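Local coordinates for bacterial Pleckstrin homology domain-containing protein (PDB 3DCX) that is of unknown function but adopts the pleckstrin-homology fold in a bacterial protein and assembles with further copies of itself into a five-chain complex, at residues A4-L9 / L28-I33; D22-A27 / F39-L44; I45-Q50 / V57-V62; Y64-H69 / L86-Q91; D79-L84 / L99-D104. All coordinates share one frame; numbering follows the deposited sequence. Where two conformers were deposited one is given.

Contact 1: A4-L9 / L28-I33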
# COMPACT_ATOMS: atom_id res chain seq x y z
N ALA A 4 31.04 -12.39 7.03
CA ALA A 4 29.96 -13.16 6.41
C ALA A 4 30.59 -14.20 5.47
O ALA A 4 31.58 -13.90 4.78
CB ALA A 4 29.01 -12.24 5.64
N ALA A 5 30.04 -15.40 5.49
CA ALA A 5 30.47 -16.50 4.63
C ALA A 5 29.42 -16.74 3.55
O ALA A 5 28.22 -16.77 3.84
CB ALA A 5 30.66 -17.75 5.46
N GLU A 6 29.86 -16.90 2.31
CA GLU A 6 28.96 -17.24 1.20
C GLU A 6 28.48 -18.69 1.34
O GLU A 6 29.25 -19.57 1.70
CB GLU A 6 29.66 -17.01 -0.14
CG GLU A 6 28.73 -16.60 -1.27
CD GLU A 6 29.46 -16.27 -2.58
OE1 GLU A 6 30.57 -15.68 -2.52
OE2 GLU A 6 28.93 -16.62 -3.67
N VAL A 7 27.20 -18.92 1.05
CA VAL A 7 26.59 -20.25 1.18
C VAL A 7 26.40 -20.89 -0.19
O VAL A 7 26.01 -20.23 -1.15
CB VAL A 7 25.23 -20.17 1.89
CG1 VAL A 7 24.58 -21.54 1.97
CG2 VAL A 7 25.40 -19.58 3.29
N ASN A 8 26.71 -22.17 -0.29
CA ASN A 8 26.53 -22.89 -1.53
C ASN A 8 25.06 -22.94 -1.93
O ASN A 8 24.25 -23.50 -1.19
CB ASN A 8 27.05 -24.32 -1.38
CG ASN A 8 26.89 -25.12 -2.65
OD1 ASN A 8 25.82 -25.58 -2.96
ND2 ASN A 8 27.99 -25.29 -3.39
N LEU A 9 24.75 -22.40 -3.10
CA LEU A 9 23.37 -22.23 -3.53
C LEU A 9 22.74 -23.51 -4.05
O LEU A 9 21.53 -23.61 -4.08
CB LEU A 9 23.28 -21.15 -4.61
CG LEU A 9 23.63 -19.70 -4.24
CD1 LEU A 9 23.33 -18.78 -5.42
CD2 LEU A 9 22.89 -19.25 -2.97
N LEU A 28 21.79 -15.41 -4.29
CA LEU A 28 22.90 -15.08 -3.42
C LEU A 28 22.52 -15.40 -1.98
O LEU A 28 21.40 -15.14 -1.56
CB LEU A 28 23.19 -13.60 -3.57
CG LEU A 28 24.46 -12.97 -3.04
CD1 LEU A 28 25.74 -13.71 -3.52
CD2 LEU A 28 24.43 -11.52 -3.49
N ALA A 29 23.47 -15.93 -1.22
CA ALA A 29 23.22 -16.17 0.17
C ALA A 29 24.45 -16.07 1.05
O ALA A 29 25.51 -16.56 0.70
CB ALA A 29 22.52 -17.52 0.37
N TYR A 30 24.25 -15.45 2.21
CA TYR A 30 25.33 -15.28 3.18
C TYR A 30 24.93 -15.85 4.54
O TYR A 30 23.78 -15.75 4.98
CB TYR A 30 25.71 -13.80 3.32
CG TYR A 30 26.27 -13.20 2.06
CD1 TYR A 30 27.58 -13.46 1.66
CD2 TYR A 30 25.49 -12.38 1.24
CE1 TYR A 30 28.11 -12.92 0.48
CE2 TYR A 30 26.03 -11.81 0.05
CZ TYR A 30 27.32 -12.09 -0.31
OH TYR A 30 27.86 -11.57 -1.47
N ARG A 31 25.90 -16.45 5.21
CA ARG A 31 25.74 -16.84 6.59
C ARG A 31 26.55 -15.94 7.55
O ARG A 31 27.69 -15.55 7.28
CB ARG A 31 26.14 -18.29 6.77
CG ARG A 31 25.66 -18.90 8.08
CD ARG A 31 26.50 -20.07 8.50
NE ARG A 31 26.05 -21.33 7.94
CZ ARG A 31 26.51 -21.86 6.81
NH1 ARG A 31 27.43 -21.24 6.08
NH2 ARG A 31 26.02 -23.03 6.41
N VAL A 32 25.95 -15.60 8.66
CA VAL A 32 26.68 -14.96 9.75
C VAL A 32 26.43 -15.83 10.97
O VAL A 32 25.33 -15.82 11.54
CB VAL A 32 26.27 -13.47 9.97
CG1 VAL A 32 27.00 -12.89 11.18
CG2 VAL A 32 26.59 -12.65 8.73
N ILE A 33 27.44 -16.63 11.33
CA ILE A 33 27.35 -17.62 12.42
C ILE A 33 26.23 -18.64 12.11
O ILE A 33 26.41 -19.49 11.26
CB ILE A 33 27.23 -16.96 13.83
CG1 ILE A 33 28.35 -15.94 14.07
CG2 ILE A 33 27.34 -18.04 14.91
CD1 ILE A 33 28.04 -14.88 15.14
O HOH W 1 25.78 -17.52 -2.45
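Leu28 meets Leu9 at its backbone, with Leu9 CD1 3.9 Å from Leu28 N, where the N-terminal chain turns into helix 9-16. Ala29 O accepts from Val7 N at 2.9 Å, the donor lying 37° above the carbonyl plane; its N reaches Val7 O through a bridging water; its methyl packs against both Leu9 CD2 and Val7 CB. Tyr30 faces Glu6 as a non-hydrogen-bonded antiparallel pair, Glu6 CG lying 4.1 Å from Tyr30 CE1, while the phenol oxygen bonds to Asp104 N. Arg31 forms the hydrogen-bonded pair with Ala5: Arg31 N to Ala5 O is 2.7 Å, and Ala5 N to Arg31 O 3.0 Å. The Val7 and Arg31 side chains cross at about a right angle; Val7 CG2, anti to the carbonyl carbon (chi1 178° for CG1), lies 3.8 Å from Arg31 CB. Val32 CG2 touches Ala4 CB at 3.9 Å. Strand 5-6 is thus held at the edge of the PH-domain sheet mainly by peptide-to-peptide bonds, with water bridging beyond Val7 N.

Contact 2: D22-A27 / F39-L44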
# COMPACT_ATOMS: atom_id res chain seq x y z
N ASP A 22 7.36 -22.24 -6.94
CA ASP A 22 7.62 -23.10 -8.10
C ASP A 22 8.63 -22.47 -9.08
O ASP A 22 9.50 -23.16 -9.58
CB ASP A 22 6.34 -23.41 -8.89
CG ASP A 22 5.32 -24.25 -8.11
OD1 ASP A 22 5.66 -24.86 -7.08
OD2 ASP A 22 4.15 -24.27 -8.55
N ASN A 23 8.50 -21.18 -9.35
CA ASN A 23 9.42 -20.46 -10.25
C ASN A 23 10.46 -19.56 -9.54
O ASN A 23 10.96 -18.58 -10.10
CB ASN A 23 8.58 -19.62 -11.22
CG ASN A 23 7.50 -20.44 -11.96
OD1 ASN A 23 7.72 -21.61 -12.32
ND2 ASN A 23 6.33 -19.83 -12.16
N GLU A 24 10.79 -19.91 -8.30
CA GLU A 24 11.74 -19.14 -7.54
C GLU A 24 13.14 -19.71 -7.68
O GLU A 24 13.34 -20.93 -7.68
CB GLU A 24 11.35 -19.12 -6.06
CG GLU A 24 12.15 -18.11 -5.24
CD GLU A 24 11.57 -17.91 -3.87
OE1 GLU A 24 10.85 -18.83 -3.37
OE2 GLU A 24 11.84 -16.85 -3.26
N GLN A 25 14.11 -18.82 -7.77
CA GLN A 25 15.52 -19.18 -7.85
C GLN A 25 16.34 -18.40 -6.86
O GLN A 25 16.05 -17.24 -6.56
CB GLN A 25 16.05 -18.92 -9.25
CG GLN A 25 15.47 -19.86 -10.28
CD GLN A 25 16.11 -19.66 -11.62
OE1 GLN A 25 15.51 -19.07 -12.52
NE2 GLN A 25 17.37 -20.11 -11.75
N LEU A 26 17.39 -19.04 -6.36
CA LEU A 26 18.32 -18.39 -5.44
C LEU A 26 19.36 -17.59 -6.20
O LEU A 26 19.86 -18.04 -7.23
CB LEU A 26 18.99 -19.44 -4.56
CG LEU A 26 18.05 -20.27 -3.68
CD1 LEU A 26 18.91 -21.12 -2.82
CD2 LEU A 26 17.12 -19.44 -2.83
N ALA A 27 19.65 -16.39 -5.73
CA ALA A 27 20.65 -15.54 -6.41
C ALA A 27 21.94 -15.46 -5.60
O ALA A 27 23.05 -15.45 -6.15
CB ALA A 27 20.09 -14.10 -6.70
N PHE A 39 19.07 -14.09 -0.80
CA PHE A 39 18.45 -13.34 -1.90
C PHE A 39 17.94 -14.31 -2.91
O PHE A 39 18.72 -15.06 -3.51
CB PHE A 39 19.45 -12.43 -2.61
CG PHE A 39 20.03 -11.37 -1.74
CD1 PHE A 39 21.04 -11.68 -0.82
CD2 PHE A 39 19.59 -10.06 -1.86
CE1 PHE A 39 21.58 -10.68 -0.01
CE2 PHE A 39 20.13 -9.05 -1.06
CZ PHE A 39 21.12 -9.36 -0.14
N THR A 40 16.63 -14.33 -3.11
CA THR A 40 16.06 -15.06 -4.22
C THR A 40 15.73 -14.07 -5.36
O THR A 40 16.04 -12.88 -5.27
CB THR A 40 14.86 -15.88 -3.79
OG1 THR A 40 13.65 -15.10 -3.92
CG2 THR A 40 15.07 -16.42 -2.37
N ASN A 41 15.14 -14.56 -6.44
CA ASN A 41 14.64 -13.62 -7.45
C ASN A 41 13.28 -12.96 -7.11
O ASN A 41 12.79 -12.14 -7.87
CB ASN A 41 14.60 -14.26 -8.85
CG ASN A 41 13.69 -15.43 -8.94
OD1 ASN A 41 13.29 -16.03 -7.94
ND2 ASN A 41 13.36 -15.79 -10.16
N LYS A 42 12.69 -13.32 -5.97
CA LYS A 42 11.36 -12.84 -5.54
C LYS A 42 11.35 -12.16 -4.17
O LYS A 42 10.44 -11.39 -3.86
CB LYS A 42 10.42 -14.02 -5.45
CG LYS A 42 10.31 -14.87 -6.68
CD LYS A 42 9.44 -14.25 -7.71
CE LYS A 42 9.11 -15.25 -8.80
NZ LYS A 42 9.01 -14.55 -10.08
N ARG A 43 12.31 -12.49 -3.32
CA ARG A 43 12.29 -12.02 -1.94
C ARG A 43 13.64 -12.17 -1.28
O ARG A 43 14.50 -12.89 -1.75
CB ARG A 43 11.27 -12.83 -1.11
CG ARG A 43 11.53 -14.33 -1.15
CD ARG A 43 10.73 -15.18 -0.15
NE ARG A 43 10.61 -16.54 -0.69
CZ ARG A 43 9.92 -17.54 -0.15
NH1 ARG A 43 9.30 -17.40 1.02
NH2 ARG A 43 9.86 -18.71 -0.78
N LEU A 44 13.79 -11.51 -0.13
CA LEU A 44 14.81 -11.90 0.82
C LEU A 44 14.16 -12.88 1.78
O LEU A 44 12.99 -12.71 2.15
CB LEU A 44 15.32 -10.71 1.59
CG LEU A 44 15.63 -9.44 0.80
CD1 LEU A 44 15.92 -8.32 1.80
CD2 LEU A 44 16.79 -9.64 -0.16
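Leu26 and Thr40 form an antiparallel non-hydrogen-bonded pair, Leu26 CA only 4.2 Å from Thr40 CA, with Ala27 N bonded to Phe39 O (2.7 Å) on one side and Asn41 N to Gln25 O (2.8 Å) on the other. Beyond it the side chains take over. Glu24 CG stands anti to the backbone N (chi1 -169°), and the extended chain carries the carboxylate to Arg43, whose guanidinium grips it side-on. Arg43 NH2 meets Glu24 OE1 at 2.8 Å and Arg43 NE meets Glu24 OE2 at 2.9 Å, both on syn lone pairs, with the two planes just 8° apart. The anti lone pair of Glu24 OE2 takes the proton of Thr40 OG1 at 2.6 Å. That hydroxyl in turn accepts from Lys42 N and Arg43 N, an ST turn and ST motif that fix its direction. Asn41 OD1 receives Gln25 N at 2.9 Å, the donor 54° above the amide plane, and Leu26 CD2 rests 3.7 Å from Thr40 CG2. Gly21 N also bonds Glu24 OE1, Arg43 NH1 reaches Ser61 OG, and Leu117 of the second subunit packs on both Glu24 and Arg43. With four donors around it, the buried carboxylate is probably kept ionised, tying the approach to strand 26-32 to the turn between strands 35-40 and 43-50.

Contact 3: I45-Q50 / V57-V62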
# COMPACT_ATOMS: atom_id res chain seq x y z
N ILE A 45 14.92 -13.90 2.17
CA ILE A 45 14.58 -14.78 3.27
C ILE A 45 15.61 -14.53 4.38
O ILE A 45 16.84 -14.68 4.19
CB ILE A 45 14.52 -16.26 2.86
CG1 ILE A 45 13.60 -16.44 1.66
CG2 ILE A 45 13.98 -17.15 4.05
CD1 ILE A 45 13.67 -17.84 1.00
N LEU A 46 15.13 -14.11 5.54
CA LEU A 46 16.00 -13.87 6.67
C LEU A 46 15.75 -14.99 7.66
O LEU A 46 14.66 -15.14 8.19
CB LEU A 46 15.74 -12.49 7.30
CG LEU A 46 15.54 -11.26 6.40
CD1 LEU A 46 15.75 -10.02 7.23
CD2 LEU A 46 16.45 -11.26 5.20
N ILE A 47 16.78 -15.82 7.84
CA ILE A 47 16.72 -16.98 8.73
C ILE A 47 17.48 -16.69 10.02
O ILE A 47 18.71 -16.63 10.02
CB ILE A 47 17.32 -18.22 8.06
CG1 ILE A 47 16.60 -18.50 6.73
CG2 ILE A 47 17.27 -19.42 9.03
CD1 ILE A 47 17.13 -19.68 5.94
N ASP A 48 16.74 -16.48 11.11
CA ASP A 48 17.34 -16.15 12.37
C ASP A 48 17.09 -17.31 13.34
O ASP A 48 15.97 -17.81 13.46
CB ASP A 48 16.78 -14.81 12.89
CG ASP A 48 16.97 -13.63 11.90
OD1 ASP A 48 17.97 -13.58 11.14
OD2 ASP A 48 16.10 -12.73 11.87
N LYS A 49 18.15 -17.75 14.00
CA LYS A 49 18.06 -18.81 15.00
C LYS A 49 18.39 -18.23 16.39
O LYS A 49 19.28 -17.39 16.53
CB LYS A 49 18.98 -19.98 14.65
CG LYS A 49 18.78 -20.53 13.23
CD LYS A 49 19.62 -21.76 13.01
CE LYS A 49 19.08 -22.64 11.91
NZ LYS A 49 19.73 -23.96 11.98
N GLN A 50 17.64 -18.67 17.38
CA GLN A 50 17.85 -18.23 18.75
C GLN A 50 17.93 -19.42 19.70
O GLN A 50 17.47 -20.51 19.37
CB GLN A 50 16.70 -17.31 19.17
CG GLN A 50 16.76 -15.93 18.52
CD GLN A 50 15.53 -15.12 18.83
OE1 GLN A 50 14.40 -15.51 18.48
NE2 GLN A 50 15.73 -13.97 19.48
N VAL A 57 13.62 -20.94 15.48
CA VAL A 57 14.01 -20.49 14.13
C VAL A 57 12.89 -19.69 13.50
O VAL A 57 11.75 -20.10 13.57
CB VAL A 57 14.35 -21.67 13.20
CG1 VAL A 57 14.81 -21.18 11.83
CG2 VAL A 57 15.44 -22.55 13.82
N SER A 58 13.21 -18.54 12.91
CA SER A 58 12.26 -17.84 12.08
C SER A 58 12.73 -17.70 10.64
O SER A 58 13.90 -17.50 10.36
CB SER A 58 11.90 -16.48 12.65
OG SER A 58 13.05 -15.75 12.93
N TYR A 59 11.79 -17.82 9.73
CA TYR A 59 12.02 -17.50 8.33
C TYR A 59 11.13 -16.31 7.99
O TYR A 59 9.91 -16.44 7.93
CB TYR A 59 11.64 -18.68 7.42
CG TYR A 59 12.56 -19.90 7.40
CD1 TYR A 59 13.36 -20.26 8.48
CD2 TYR A 59 12.60 -20.71 6.29
CE1 TYR A 59 14.18 -21.39 8.42
CE2 TYR A 59 13.39 -21.81 6.21
CZ TYR A 59 14.17 -22.17 7.28
OH TYR A 59 14.94 -23.31 7.13
N HIS A 60 11.76 -15.15 7.83
CA HIS A 60 11.08 -13.93 7.48
C HIS A 60 11.29 -13.68 5.98
O HIS A 60 12.42 -13.45 5.53
CB HIS A 60 11.62 -12.78 8.33
CG HIS A 60 10.86 -11.50 8.17
ND1 HIS A 60 11.36 -10.30 8.60
CD2 HIS A 60 9.69 -11.23 7.56
CE1 HIS A 60 10.50 -9.34 8.30
NE2 HIS A 60 9.48 -9.88 7.67
N SER A 61 10.20 -13.74 5.22
CA SER A 61 10.22 -13.40 3.78
C SER A 61 9.90 -11.93 3.54
O SER A 61 8.84 -11.42 3.96
CB SER A 61 9.24 -14.26 3.00
OG SER A 61 9.57 -15.64 3.12
N VAL A 62 10.83 -11.25 2.86
CA VAL A 62 10.62 -9.88 2.44
C VAL A 62 10.62 -9.82 0.92
O VAL A 62 11.70 -9.80 0.31
CB VAL A 62 11.66 -8.92 3.00
CG1 VAL A 62 11.18 -7.47 2.73
CG2 VAL A 62 11.84 -9.17 4.49
O HOH W 2 14.04 -14.11 10.62
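The beta hairpin of strands 43-50 and 56-63 closes the five-stranded antiparallel sheet of this PH domain, and within it Leu46 with His60 and Asp48 with Ser58 are the hydrogen-bonded pairs. Leu46 N gives to His60 O at 2.8 Å and His60 N returns a nearly straight bond to Leu46 O at 2.9 Å; Asp48 and Ser58 exchange the same two bonds. On the face bearing Ile45, Ile47, Lys49, Val57 and Tyr59, the ring of Tyr59 lies beside Ile47. Ile47 CG1 sits over one ring face, 13° off the normal and displaced toward the rim, a CH-pi contact, while Ile47 CG2 comes to 3.7 Å from Tyr59 CE1. The aliphatic chain of Lys49 runs alongside Val57, its CG 3.9 Å from Val57 CG2. Residues Ser58 to Ser61 also pair with a strand of the second subunit, so the sheet runs on across the interface; there His60 NE2 bonds to His69 ND1 of that chain. His60 CG is anti to its backbone N (chi1 -173°), and Val62 CG2 covers the centre of one face of the imidazole. On the face of Leu46, Asp48, Ser58 and His60, a water donates to Leu46 O at 2.7 Å and lies 3.0 Å from Ser58 OG, to which it is also hydrogen-bonded.

Contact 4: Y64-H69 / L86-Q91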
# COMPACT_ATOMS: atom_id res chain seq x y z
N TYR A 64 10.64 -8.26 -2.65
CA TYR A 64 11.31 -7.03 -3.05
C TYR A 64 10.31 -5.91 -3.19
O TYR A 64 10.63 -4.76 -2.90
CB TYR A 64 12.09 -7.25 -4.33
CG TYR A 64 13.28 -8.14 -4.15
CD1 TYR A 64 14.43 -7.70 -3.50
CD2 TYR A 64 13.26 -9.43 -4.64
CE1 TYR A 64 15.55 -8.54 -3.36
CE2 TYR A 64 14.37 -10.28 -4.48
CZ TYR A 64 15.50 -9.84 -3.84
OH TYR A 64 16.58 -10.71 -3.72
N LYS A 65 9.08 -6.23 -3.58
CA LYS A 65 8.04 -5.20 -3.78
C LYS A 65 7.62 -4.52 -2.47
O LYS A 65 7.00 -3.46 -2.50
CB LYS A 65 6.85 -5.77 -4.55
CG LYS A 65 6.20 -6.98 -3.92
CD LYS A 65 5.65 -7.99 -4.94
CE LYS A 65 5.12 -9.27 -4.24
NZ LYS A 65 4.15 -8.99 -3.14
N ALA A 66 7.99 -5.10 -1.33
CA ALA A 66 7.72 -4.50 -0.00
C ALA A 66 8.80 -3.52 0.43
O ALA A 66 8.65 -2.80 1.43
CB ALA A 66 7.60 -5.60 1.04
N ILE A 67 9.93 -3.53 -0.27
CA ILE A 67 11.05 -2.64 0.05
C ILE A 67 10.75 -1.32 -0.64
O ILE A 67 10.91 -1.19 -1.86
CB ILE A 67 12.42 -3.20 -0.42
CG1 ILE A 67 12.70 -4.57 0.16
CG2 ILE A 67 13.51 -2.28 -0.02
CD1 ILE A 67 13.89 -5.26 -0.46
N THR A 68 10.30 -0.35 0.13
CA THR A 68 9.80 0.90 -0.43
C THR A 68 10.93 1.89 -0.75
O THR A 68 10.80 2.77 -1.61
CB THR A 68 8.82 1.54 0.55
OG1 THR A 68 9.48 1.74 1.80
CG2 THR A 68 7.61 0.60 0.78
N HIS A 69 12.02 1.75 -0.02
CA HIS A 69 13.24 2.50 -0.28
C HIS A 69 14.37 1.88 0.53
O HIS A 69 14.15 1.01 1.39
CB HIS A 69 13.07 4.03 -0.05
CG HIS A 69 12.64 4.46 1.33
ND1 HIS A 69 13.35 5.37 2.07
CD2 HIS A 69 11.53 4.17 2.05
CE1 HIS A 69 12.73 5.58 3.21
NE2 HIS A 69 11.62 4.87 3.23
N LEU A 86 17.01 -1.06 4.93
CA LEU A 86 15.88 -1.45 4.06
C LEU A 86 14.61 -1.02 4.75
O LEU A 86 14.37 -1.41 5.89
CB LEU A 86 15.81 -2.95 3.82
CG LEU A 86 16.97 -3.67 3.11
CD1 LEU A 86 16.69 -5.18 3.14
CD2 LEU A 86 17.19 -3.22 1.68
N TRP A 87 13.81 -0.19 4.08
CA TRP A 87 12.52 0.18 4.65
C TRP A 87 11.49 -0.75 4.09
O TRP A 87 11.38 -0.92 2.89
CB TRP A 87 12.16 1.60 4.34
CG TRP A 87 12.82 2.57 5.20
CD1 TRP A 87 12.31 3.13 6.36
CD2 TRP A 87 14.12 3.13 5.02
NE1 TRP A 87 13.21 4.02 6.88
CE2 TRP A 87 14.32 4.05 6.08
CE3 TRP A 87 15.11 2.97 4.06
CZ2 TRP A 87 15.49 4.76 6.22
CZ3 TRP A 87 16.27 3.70 4.18
CH2 TRP A 87 16.45 4.59 5.26
N ILE A 88 10.76 -1.39 4.99
CA ILE A 88 9.72 -2.32 4.63
C ILE A 88 8.36 -1.66 4.85
O ILE A 88 8.09 -1.08 5.91
CB ILE A 88 9.83 -3.60 5.42
CG1 ILE A 88 11.20 -4.26 5.16
CG2 ILE A 88 8.67 -4.56 5.07
CD1 ILE A 88 11.55 -5.31 6.24
N SER A 89 7.52 -1.74 3.83
CA SER A 89 6.17 -1.17 3.87
C SER A 89 5.46 -1.50 5.19
O SER A 89 5.31 -2.68 5.55
CB SER A 89 5.35 -1.71 2.72
OG SER A 89 4.07 -1.15 2.79
N GLY A 90 5.01 -0.46 5.88
CA GLY A 90 4.22 -0.58 7.10
C GLY A 90 5.05 -0.66 8.37
O GLY A 90 4.50 -0.59 9.47
N GLN A 91 6.37 -0.81 8.22
CA GLN A 91 7.29 -0.90 9.35
C GLN A 91 8.09 0.39 9.45
O GLN A 91 8.83 0.75 8.53
CB GLN A 91 8.17 -2.13 9.17
CG GLN A 91 9.19 -2.36 10.28
CD GLN A 91 10.18 -3.46 9.94
OE1 GLN A 91 9.79 -4.60 9.68
NE2 GLN A 91 11.47 -3.11 9.90
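His69 and Trp87 stack in parallel-displaced fashion, the imidazole and the five-membered ring of the indole tilted by 9° with centroids 4.0 Å apart. His69 CE1 stands over the middle of the indole, and His69 NE2 comes within 3.3 Å of Trp87 CG. With chi1 at 59°, His69 CG sits between its own backbone N and carbonyl carbon, on the side where Trp87 lies. Beside the stack, Trp87 N bonds to His69 O at 3.0 Å, and that same oxygen lies at the indole edge, 3.4 Å from Trp87 CE3. Next out, Trp87 O receives Thr68 N at 3.0 Å, and Ala66 O receives Ser89 N at 2.9 Å. Between those bonds Ile67 and Ile88 face each other as a non-hydrogen-bonded pair; farther along, Thr68 CG2 packs 3.8 Å from Ser89 CB. The outer shell belongs largely to other chains. Gln91 OE1 of the third subunit bonds His69 NE2, and the His60 ring of that subunit meets both rings, so the stack is built into the subunit interface. A type II turn from Ile88 to Gln91, with Gly90 at positive phi, follows the end of strand 82-88. All this lies at the base of the beta hairpin of strands 67-73 and 82-88, part of the second antiparallel sheet of the PH fold.

Contact 5: D79-L84 / L99-D104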
# COMPACT_ATOMS: atom_id res chain seq x y z
N ASP A 79 38.16 -0.47 9.76
CA ASP A 79 37.65 -1.21 10.91
C ASP A 79 36.12 -1.31 10.92
O ASP A 79 35.57 -2.20 11.54
CB ASP A 79 38.18 -0.56 12.21
CG ASP A 79 39.71 -0.41 12.22
OD1 ASP A 79 40.42 -1.45 12.20
OD2 ASP A 79 40.21 0.74 12.23
N MSE A 80 35.44 -0.40 10.22
CA MSE A 80 33.98 -0.40 10.15
C MSE A 80 33.46 -0.95 8.82
O MSE A 80 34.16 -0.93 7.81
CB MSE A 80 33.46 1.03 10.32
CG MSE A 80 33.77 1.65 11.68
SE MSE A 80 32.64 0.90 13.08
CE MSE A 80 30.88 1.64 12.45
N ASP A 81 32.21 -1.41 8.83
CA ASP A 81 31.54 -1.93 7.63
C ASP A 81 30.50 -0.95 7.10
O ASP A 81 29.97 -0.13 7.86
CB ASP A 81 30.86 -3.25 7.97
CG ASP A 81 31.85 -4.32 8.38
OD1 ASP A 81 32.95 -4.35 7.76
OD2 ASP A 81 31.54 -5.11 9.31
N ALA A 82 30.23 -1.04 5.80
CA ALA A 82 29.13 -0.27 5.19
C ALA A 82 27.83 -0.80 5.76
O ALA A 82 27.76 -1.94 6.21
CB ALA A 82 29.13 -0.38 3.65
N GLU A 83 26.80 0.05 5.75
CA GLU A 83 25.51 -0.28 6.35
C GLU A 83 24.42 -0.24 5.30
O GLU A 83 24.36 0.69 4.50
CB GLU A 83 25.19 0.74 7.43
CG GLU A 83 24.35 0.22 8.54
CD GLU A 83 24.16 1.26 9.62
OE1 GLU A 83 23.39 2.22 9.39
OE2 GLU A 83 24.78 1.11 10.69
N LEU A 84 23.57 -1.27 5.29
CA LEU A 84 22.38 -1.31 4.43
C LEU A 84 21.14 -1.09 5.31
O LEU A 84 20.97 -1.77 6.31
CB LEU A 84 22.27 -2.65 3.70
CG LEU A 84 21.05 -3.00 2.83
CD1 LEU A 84 21.06 -2.17 1.55
CD2 LEU A 84 21.02 -4.49 2.49
N LEU A 99 27.08 -4.67 6.14
CA LEU A 99 27.61 -5.33 4.97
C LEU A 99 29.01 -5.81 5.33
O LEU A 99 30.00 -5.17 4.99
CB LEU A 99 27.59 -4.39 3.76
CG LEU A 99 26.18 -3.96 3.30
CD1 LEU A 99 26.19 -3.00 2.12
CD2 LEU A 99 25.27 -5.17 3.01
N LYS A 100 29.06 -6.94 6.03
CA LYS A 100 30.30 -7.44 6.64
C LYS A 100 31.35 -7.81 5.61
O LYS A 100 31.03 -8.12 4.46
CB LYS A 100 30.01 -8.65 7.53
CG LYS A 100 29.07 -8.31 8.65
CD LYS A 100 28.64 -9.51 9.44
CE LYS A 100 27.78 -9.06 10.60
NZ LYS A 100 28.50 -8.04 11.43
N LYS A 101 32.61 -7.73 6.03
CA LYS A 101 33.73 -8.18 5.20
C LYS A 101 33.48 -9.63 4.78
O LYS A 101 33.08 -10.49 5.58
CB LYS A 101 35.06 -8.01 5.93
CG LYS A 101 35.48 -6.54 6.03
CD LYS A 101 36.66 -6.34 6.95
CE LYS A 101 36.94 -4.85 7.15
NZ LYS A 101 35.78 -4.15 7.80
N GLY A 102 33.69 -9.88 3.49
CA GLY A 102 33.26 -11.11 2.87
C GLY A 102 32.00 -10.98 2.00
O GLY A 102 31.71 -11.89 1.21
N THR A 103 31.24 -9.90 2.15
CA THR A 103 30.04 -9.73 1.30
C THR A 103 30.43 -9.02 -0.00
O THR A 103 31.41 -8.27 -0.05
CB THR A 103 28.86 -8.98 2.02
OG1 THR A 103 29.25 -7.67 2.39
CG2 THR A 103 28.35 -9.75 3.27
N ASP A 104 29.70 -9.30 -1.08
CA ASP A 104 29.83 -8.53 -2.31
C ASP A 104 28.96 -7.29 -2.15
O ASP A 104 27.76 -7.30 -2.46
CB ASP A 104 29.37 -9.36 -3.51
CG ASP A 104 29.73 -8.72 -4.84
OD1 ASP A 104 30.32 -7.62 -4.88
OD2 ASP A 104 29.41 -9.34 -5.88
O HOH W 3 32.98 -7.20 8.70
O HOH W 4 31.60 -2.93 4.21
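Lys101 NZ is gripped from several sides: Asp81 OD1 forms a salt bridge with it at 2.8 Å, Phe78 O accepts a further bond, and the Phe78 ring makes a cation-pi contact. Lys101 belongs to a type II beta turn, Lys100 to Thr103, in the loop that leads from strand 95-99, an outer strand of the three-stranded PH-fold sheet, into helix 105-116. The ammonium comes to the syn side of Asp81 OD1, 27° out of the carboxylate plane, with the bend at chi4 (62°) placing NZ there. The other carboxylate oxygen, Asp81 OD2, takes a water proton at 2.6 Å, and the same water accepts from Lys101 N at 2.7 Å. Asp81 OD2 also has Glu98 OE1 close by, a like charge that may be eased by Lys100 NZ, which is salt-bridged to Glu98 and bonded to Gly1 O. Inside the turn, Lys100 O receives both Thr103 N and Thr103 OG1. Toward the strand, Leu99 N bonds to Ala82 O at 2.8 Å. The reverse link is made by water, which accepts from Ala82 N and donates to Leu99 O at 2.9 Å. Leu99 CG lies anti to its carbonyl carbon (chi1 -65°), and the side chain turns inward toward Val105 and Ile108 of the helix, with Leu99 CD2 4.0 Å from Leu84 CB.

From the N terminus, contact 1 closes the first loop, laying 4-9 against strand 26-32 around helix 9-16. Contact 2 crosses it, because 22-27 lies inside the loop that contact 1 closes while 39-44 lies beyond it, and brings in the turn before strand 43-50. Contact 3 follows in series and closes the hairpin at the far edge of that sheet, joined to contact 2 through Leu44 and Val62. Contact 4 begins the second sheet, meeting contact 2 at Tyr64 and contact 3 at Val62. Contact 5 crosses contact 4 along strand 82-88 and reaches the C-terminal helix. Its 99-104 loop touches contact 1, Ala4 N to Lys101 O, linking the two sheets.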